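Local coordinates for protein hydroxymethyldihydropterin pyrophosphokinase-dihydropteroate synthase, putative (Plasmodium vivax, PDB 5Z79) that transfers pyrophosphate from ATP to 6-hydroxymethyl-7,8-dihydropterin and condenses the product with 4-aminobenzoate, two consecutive steps of folate synthesis joined in one bifunctional chain, at residues R12-L17 with E114-S119; I121-V126 with N214-F219. All coordinates share one frame; numbering follows the deposited sequence.

How the interactions relate
The loop between helices 105-111 and 126-146 of the pyrophosphokinase module is held at two successive points. Interaction 1 sets its first half against the start of strand 13-21; interaction 2 sets its second half across the chain that follows strand 207-213. Their centres lie 11 Å apart and they touch directly: Tyr216 OH is 2.7 Å from Asn117 O, a probable hydrogen bond, and Asn214 N is 3.0 Å from Ile14 O, a probable backbone hydrogen bond just past the end of strand 207-213. The nucleotide analogue lies about 7 Å from the side chain of Phe219 and about 14 Å from that of Ile14.

Interaction 1: R12-L17 with E114-S119; sequences RNIAVL and EKINES
Ile116 lays its two branches against the backbone and side chains at the opening of strand 13-21, the strand that runs between 207-213 and 160-169 in the antiparallel sheet of the HPPK domain. Its CD1 meets Ile14 CG1 at 3.7 Å, the two side chains crossing at about a right angle, while CG2 sits 3.5 Å from Arg12 O and also approaches Asn13 OD1. The torsions account for both contacts: CG2, anti to the backbone N of Ile116, is put at Arg12 O, and a chi2 of -179° extends CD1 to Ile14 CG1.

At the second point of contact two amides come close. Asn117 ND2 lies 3.0 Å from Asn13 OD1, and the amide planes are turned 80° apart, so the two groups stand nearly perpendicular.

Both asparagines are positioned by further bonds. Asn13 OD1 accepts from Asn214 ND2 and Asn13 ND2 donates to Val171 O, which holds the Asn13 amide at both its ends; Asn117 ND2 donates to Pro11 O, just ahead of the strand. Ile116 also touches Val109 of helix 105-111, and Ile14 packs on Phe110 of that helix, so helix, loop and strand share an apolar patch. Within the loop, Lys115 and Glu118 form a salt bridge whose hydrogen bond is weak, with Lys115 NZ 3.2 Å from Glu118 OE2. Farther out, the Arg12 side chain leaves its backbone pointing away from the loop, and its NH2 forms a salt bridge with Glu96 OE1.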
loop_
_atom_site.group_PDB
_atom_site.type_symbol
_atom_site.label_atom_id
_atom_site.label_comp_id
_atom_site.label_asym_id
_atom_site.label_seq_id
_atom_site.Cartn_x
_atom_site.Cartn_y
_atom_site.Cartn_z
ATOM N N ARG A 12 -31.934 39.673 12.429
ATOM C CA ARG A 12 -30.954 39.213 13.345
ATOM C C ARG A 12 -29.567 39.479 12.978
ATOM O O ARG A 12 -29.238 39.602 11.845
ATOM C CB ARG A 12 -31.007 37.723 13.385
ATOM C CG ARG A 12 -32.344 37.123 13.603
ATOM C CD ARG A 12 -32.588 37.133 15.073
ATOM N NE ARG A 12 -33.336 35.982 15.500
ATOM C CZ ARG A 12 -34.334 36.052 16.349
ATOM N NH1 ARG A 12 -34.695 37.217 16.826
ATOM N NH2 ARG A 12 -34.957 34.960 16.721
ATOM N N ASN A 13 -28.715 39.473 13.958
ATOM C CA ASN A 13 -27.313 39.742 13.654
ATOM C C ASN A 13 -26.549 38.431 13.518
ATOM O O ASN A 13 -26.960 37.392 14.039
ATOM C CB ASN A 13 -26.684 40.641 14.715
ATOM C CG ASN A 13 -27.358 41.996 14.803
ATOM O OD1 ASN A 13 -27.564 42.663 13.799
ATOM N ND2 ASN A 13 -27.684 42.413 16.014
ATOM N N ILE A 14 -25.442 38.515 12.782
ATOM C CA ILE A 14 -24.545 37.408 12.444
ATOM C C ILE A 14 -23.259 37.648 13.188
ATOM O O ILE A 14 -22.669 38.681 13.026
ATOM C CB ILE A 14 -24.228 37.478 10.949
ATOM C CG1 ILE A 14 -25.496 37.151 10.127
ATOM C CG2 ILE A 14 -23.021 36.628 10.585
ATOM C CD1 ILE A 14 -26.186 35.854 10.467
ATOM N N ALA A 15 -22.836 36.727 14.028
ATOM C CA ALA A 15 -21.575 36.892 14.706
ATOM C C ALA A 15 -20.789 35.655 14.446
ATOM O O ALA A 15 -21.361 34.632 14.137
ATOM C CB ALA A 15 -21.761 37.079 16.191
ATOM N N VAL A 16 -19.472 35.776 14.556
ATOM C CA VAL A 16 -18.555 34.676 14.341
ATOM C C VAL A 16 -17.680 34.552 15.583
ATOM O O VAL A 16 -17.078 35.509 16.061
ATOM C CB VAL A 16 -17.733 34.907 13.073
ATOM C CG1 VAL A 16 -16.872 33.706 12.757
ATOM C CG2 VAL A 16 -18.672 35.189 11.915
ATOM N N LEU A 17 -17.644 33.369 16.140
ATOM C CA LEU A 17 -17.050 33.219 17.424
ATOM C C LEU A 17 -15.967 32.213 17.291
ATOM O O LEU A 17 -15.993 31.392 16.374
ATOM C CB LEU A 17 -18.088 32.694 18.404
ATOM C CG LEU A 17 -19.380 33.473 18.454
ATOM C CD1 LEU A 17 -20.342 32.738 19.328
ATOM C CD2 LEU A 17 -19.091 34.821 19.027
ATOM N N GLU A 114 -22.166 43.648 3.472
ATOM C CA GLU A 114 -23.223 44.656 3.501
ATOM C C GLU A 114 -23.808 44.735 4.906
ATOM O O GLU A 114 -23.629 43.826 5.752
ATOM C CB GLU A 114 -24.356 44.329 2.521
ATOM C CG GLU A 114 -24.001 44.486 1.052
ATOM C CD GLU A 114 -24.954 43.687 0.157
ATOM O OE1 GLU A 114 -26.192 43.862 0.342
ATOM O OE2 GLU A 114 -24.480 42.881 -0.712
ATOM N N LYS A 115 -24.552 45.813 5.118
ATOM C CA LYS A 115 -25.081 46.179 6.421
ATOM C C LYS A 115 -26.251 45.284 6.768
ATOM O O LYS A 115 -27.028 44.901 5.895
ATOM C CB LYS A 115 -25.543 47.656 6.380
ATOM C CG LYS A 115 -25.711 48.302 7.743
ATOM C CD LYS A 115 -26.264 49.707 7.613
ATOM C CE LYS A 115 -27.785 49.719 7.463
ATOM N NZ LYS A 115 -28.282 51.037 6.946
ATOM N N ILE A 116 -26.378 44.955 8.043
ATOM C CA ILE A 116 -27.579 44.280 8.508
ATOM C C ILE A 116 -28.429 45.257 9.348
ATOM O O ILE A 116 -29.572 45.508 9.020
ATOM C CB ILE A 116 -27.232 42.985 9.286
ATOM C CG1 ILE A 116 -26.717 41.900 8.320
ATOM C CG2 ILE A 116 -28.469 42.476 10.031
ATOM C CD1 ILE A 116 -26.355 40.562 8.953
ATOM N N ASN A 117 -27.832 45.744 10.438
ATOM C CA ASN A 117 -28.355 46.770 11.335
ATOM C C ASN A 117 -27.258 47.789 11.594
ATOM O O ASN A 117 -26.085 47.450 11.529
ATOM C CB ASN A 117 -28.711 46.179 12.697
ATOM C CG ASN A 117 -29.880 45.221 12.647
ATOM O OD1 ASN A 117 -30.668 45.242 11.705
ATOM N ND2 ASN A 117 -30.011 44.379 13.679
ATOM N N GLU A 118 -27.639 49.017 11.941
ATOM C CA GLU A 118 -26.675 50.102 12.235
ATOM C C GLU A 118 -25.980 49.777 13.552
ATOM O O GLU A 118 -26.608 49.218 14.463
ATOM C CB GLU A 118 -27.411 51.428 12.395
ATOM C CG GLU A 118 -28.253 51.839 11.202
ATOM C CD GLU A 118 -27.409 52.484 10.118
ATOM O OE1 GLU A 118 -26.173 52.281 10.109
ATOM O OE2 GLU A 118 -27.978 53.226 9.281
ATOM N N SER A 119 -24.703 50.102 13.680
ATOM C CA SER A 119 -24.037 49.795 14.935
ATOM C C SER A 119 -24.518 50.712 16.030
ATOM O O SER A 119 -24.294 51.909 15.952
ATOM C CB SER A 119 -22.512 49.914 14.813
ATOM O OG SER A 119 -21.887 49.555 16.039
#

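Interaction 2: I121-V126 with N214-F219; sequences IREVSV and NNYTIF
Glu123 and Thr217 meet through a side-chain carboxylate and a backbone N-H: Thr217 N donates to Glu123 OE1 over 3.0 Å, with an N-H...O angle of 160°. OE1 accepts the hydrogen bond through its anti lone pair, directed away from OE2, and lies 3.3 Å from Tyr216 CA. With CD anti across the CB-CG bond (chi2 -161°), the glutamate is extended far enough for its carboxylate to reach the Thr217 N-H.

The carbonyl of the same threonine is occupied too. Val124 N donates to Thr217 O at 3.0 Å, in a less straight bond, and Glu123 CA adds a CA-H...O contact to that oxygen. Thr217 therefore has both its backbone polar groups met by two successive residues of the loop. The segments run at 90° to each other, so the loop of the HPPK domain crosses the chain just where it enters strand 218-220, which pairs antiparallel with 262-264; Ile218 makes its backbone bonds to Ile264 there.

Methyl groups pack on the backbone beside these bonds. Thr217 CG2 reaches Val124 O at 3.3 Å, and Val124 CG2 rests near Phe219 N. In an apolar contact, the Ile121 and Ile218 side chains cross at about a right angle, their CG2 atoms 4.1 Å apart. Val124 CG2 also covers one face of the Arg122 guanidinium, offset toward its rim, while Arg122 NE makes a salt bridge with Glu220. Tyr216 O accepts from His288 NE2. At the far end of the loop, Ser125 is the N-cap of helix 126-146, its OG accepting from Asp128 N.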
loop_
_atom_site.group_PDB
_atom_site.type_symbol
_atom_site.label_atom_id
_atom_site.label_comp_id
_atom_site.label_asym_id
_atom_site.label_seq_id
_atom_site.Cartn_x
_atom_site.Cartn_y
_atom_site.Cartn_z
ATOM N N ILE A 121 -23.102 50.613 19.003
ATOM C CA ILE A 121 -21.778 51.051 19.462
ATOM C C ILE A 121 -20.985 51.829 18.388
ATOM O O ILE A 121 -21.075 51.538 17.203
ATOM C CB ILE A 121 -20.948 49.854 20.013
ATOM C CG1 ILE A 121 -21.530 49.403 21.324
ATOM C CG2 ILE A 121 -19.484 50.235 20.275
ATOM C CD1 ILE A 121 -21.008 48.063 21.728
ATOM N N ARG A 122 -20.199 52.800 18.844
ATOM C CA ARG A 122 -19.358 53.645 17.984
ATOM C C ARG A 122 -18.383 52.847 17.079
ATOM O O ARG A 122 -17.517 52.122 17.566
ATOM C CB ARG A 122 -18.599 54.666 18.868
ATOM C CG ARG A 122 -17.578 55.531 18.153
ATOM C CD ARG A 122 -16.726 56.348 19.125
ATOM N NE ARG A 122 -15.356 55.821 19.350
ATOM C CZ ARG A 122 -14.212 56.318 18.838
ATOM N NH1 ARG A 122 -14.213 57.382 18.032
ATOM N NH2 ARG A 122 -13.043 55.746 19.143
ATOM N N GLU A 123 -18.537 53.002 15.766
ATOM C CA GLU A 123 -17.596 52.474 14.778
ATOM C C GLU A 123 -16.359 53.379 14.613
ATOM O O GLU A 123 -16.324 54.488 15.090
ATOM C CB GLU A 123 -18.293 52.264 13.423
ATOM C CG GLU A 123 -19.123 50.991 13.344
ATOM C CD GLU A 123 -19.417 50.552 11.905
ATOM O OE1 GLU A 123 -18.708 49.647 11.361
ATOM O OE2 GLU A 123 -20.355 51.133 11.303
ATOM N N VAL A 124 -15.354 52.887 13.918
ATOM C CA VAL A 124 -14.046 53.523 13.819
ATOM C C VAL A 124 -13.532 53.318 12.380
ATOM O O VAL A 124 -13.921 52.344 11.716
ATOM C CB VAL A 124 -13.094 52.892 14.870
ATOM C CG1 VAL A 124 -11.631 53.156 14.574
ATOM C CG2 VAL A 124 -13.446 53.372 16.270
ATOM N N SER A 125 -12.698 54.238 11.878
ATOM C CA SER A 125 -12.158 54.096 10.523
ATOM C C SER A 125 -11.145 52.974 10.459
ATOM O O SER A 125 -10.526 52.600 11.464
ATOM C CB SER A 125 -11.476 55.355 10.056
ATOM O OG SER A 125 -10.118 55.341 10.434
ATOM N N VAL A 126 -10.962 52.444 9.258
ATOM C CA VAL A 126 -10.081 51.303 9.079
ATOM C C VAL A 126 -8.667 51.675 9.473
ATOM O O VAL A 126 -7.983 50.889 10.083
ATOM C CB VAL A 126 -10.118 50.761 7.639
ATOM C CG1 VAL A 126 -8.985 49.773 7.398
ATOM C CG2 VAL A 126 -11.453 50.090 7.367
ATOM N N ASN A 214 -21.170 41.242 12.453
ATOM C CA ASN A 214 -21.644 41.980 11.320
ATOM C C ASN A 214 -20.484 42.565 10.559
ATOM O O ASN A 214 -19.362 42.196 10.733
ATOM C CB ASN A 214 -22.575 43.080 11.763
ATOM C CG ASN A 214 -23.974 42.611 12.006
ATOM O OD1 ASN A 214 -24.443 41.676 11.424
ATOM N ND2 ASN A 214 -24.646 43.292 12.852
ATOM N N ASN A 215 -20.758 43.537 9.729
ATOM C CA ASN A 215 -19.674 44.235 9.055
ATOM C C ASN A 215 -18.921 45.256 9.922
ATOM O O ASN A 215 -18.047 45.965 9.411
ATOM C CB ASN A 215 -20.226 44.944 7.799
ATOM C CG ASN A 215 -21.288 46.009 8.111
ATOM O OD1 ASN A 215 -22.169 45.829 8.949
ATOM N ND2 ASN A 215 -21.224 47.110 7.401
ATOM N N TYR A 216 -19.243 45.323 11.215
ATOM C CA TYR A 216 -18.798 46.436 12.058
ATOM C C TYR A 216 -17.289 46.447 12.223
ATOM O O TYR A 216 -16.659 45.391 12.236
ATOM C CB TYR A 216 -19.456 46.413 13.458
ATOM C CG TYR A 216 -20.990 46.448 13.542
ATOM C CD1 TYR A 216 -21.779 46.761 12.453
ATOM C CD2 TYR A 216 -21.629 46.187 14.754
ATOM C CE1 TYR A 216 -23.155 46.766 12.555
ATOM C CE2 TYR A 216 -23.002 46.209 14.873
ATOM C CZ TYR A 216 -23.772 46.500 13.772
ATOM O OH TYR A 216 -25.160 46.529 13.897
ATOM N N THR A 217 -16.741 47.656 12.328
ATOM C CA THR A 217 -15.339 47.911 12.632
ATOM C C THR A 217 -15.301 48.759 13.871
ATOM O O THR A 217 -15.641 49.897 13.815
ATOM C CB THR A 217 -14.653 48.734 11.523
ATOM O OG1 THR A 217 -14.545 47.960 10.323
ATOM C CG2 THR A 217 -13.252 49.170 11.936
ATOM N N ILE A 218 -14.859 48.208 14.985
ATOM C CA ILE A 218 -15.010 48.846 16.295
ATOM C C ILE A 218 -13.708 48.766 17.117
ATOM O O ILE A 218 -13.069 47.725 17.174
ATOM C CB ILE A 218 -16.156 48.135 17.088
ATOM C CG1 ILE A 218 -17.521 48.399 16.429
ATOM C CG2 ILE A 218 -16.133 48.525 18.564
ATOM C CD1 ILE A 218 -18.628 47.472 16.849
ATOM N N PHE A 219 -13.338 49.860 17.773
ATOM C CA PHE A 219 -12.310 49.819 18.814
ATOM C C PHE A 219 -12.598 50.769 19.991
ATOM O O PHE A 219 -12.421 51.978 19.893
ATOM C CB PHE A 219 -10.947 50.107 18.222
ATOM C CG PHE A 219 -9.813 49.574 19.045
ATOM C CD1 PHE A 219 -9.487 50.143 20.270
ATOM C CD2 PHE A 219 -9.071 48.517 18.597
ATOM C CE1 PHE A 219 -8.442 49.666 21.031
ATOM C CE2 PHE A 219 -8.024 48.034 19.351
ATOM C CZ PHE A 219 -7.707 48.611 20.570
#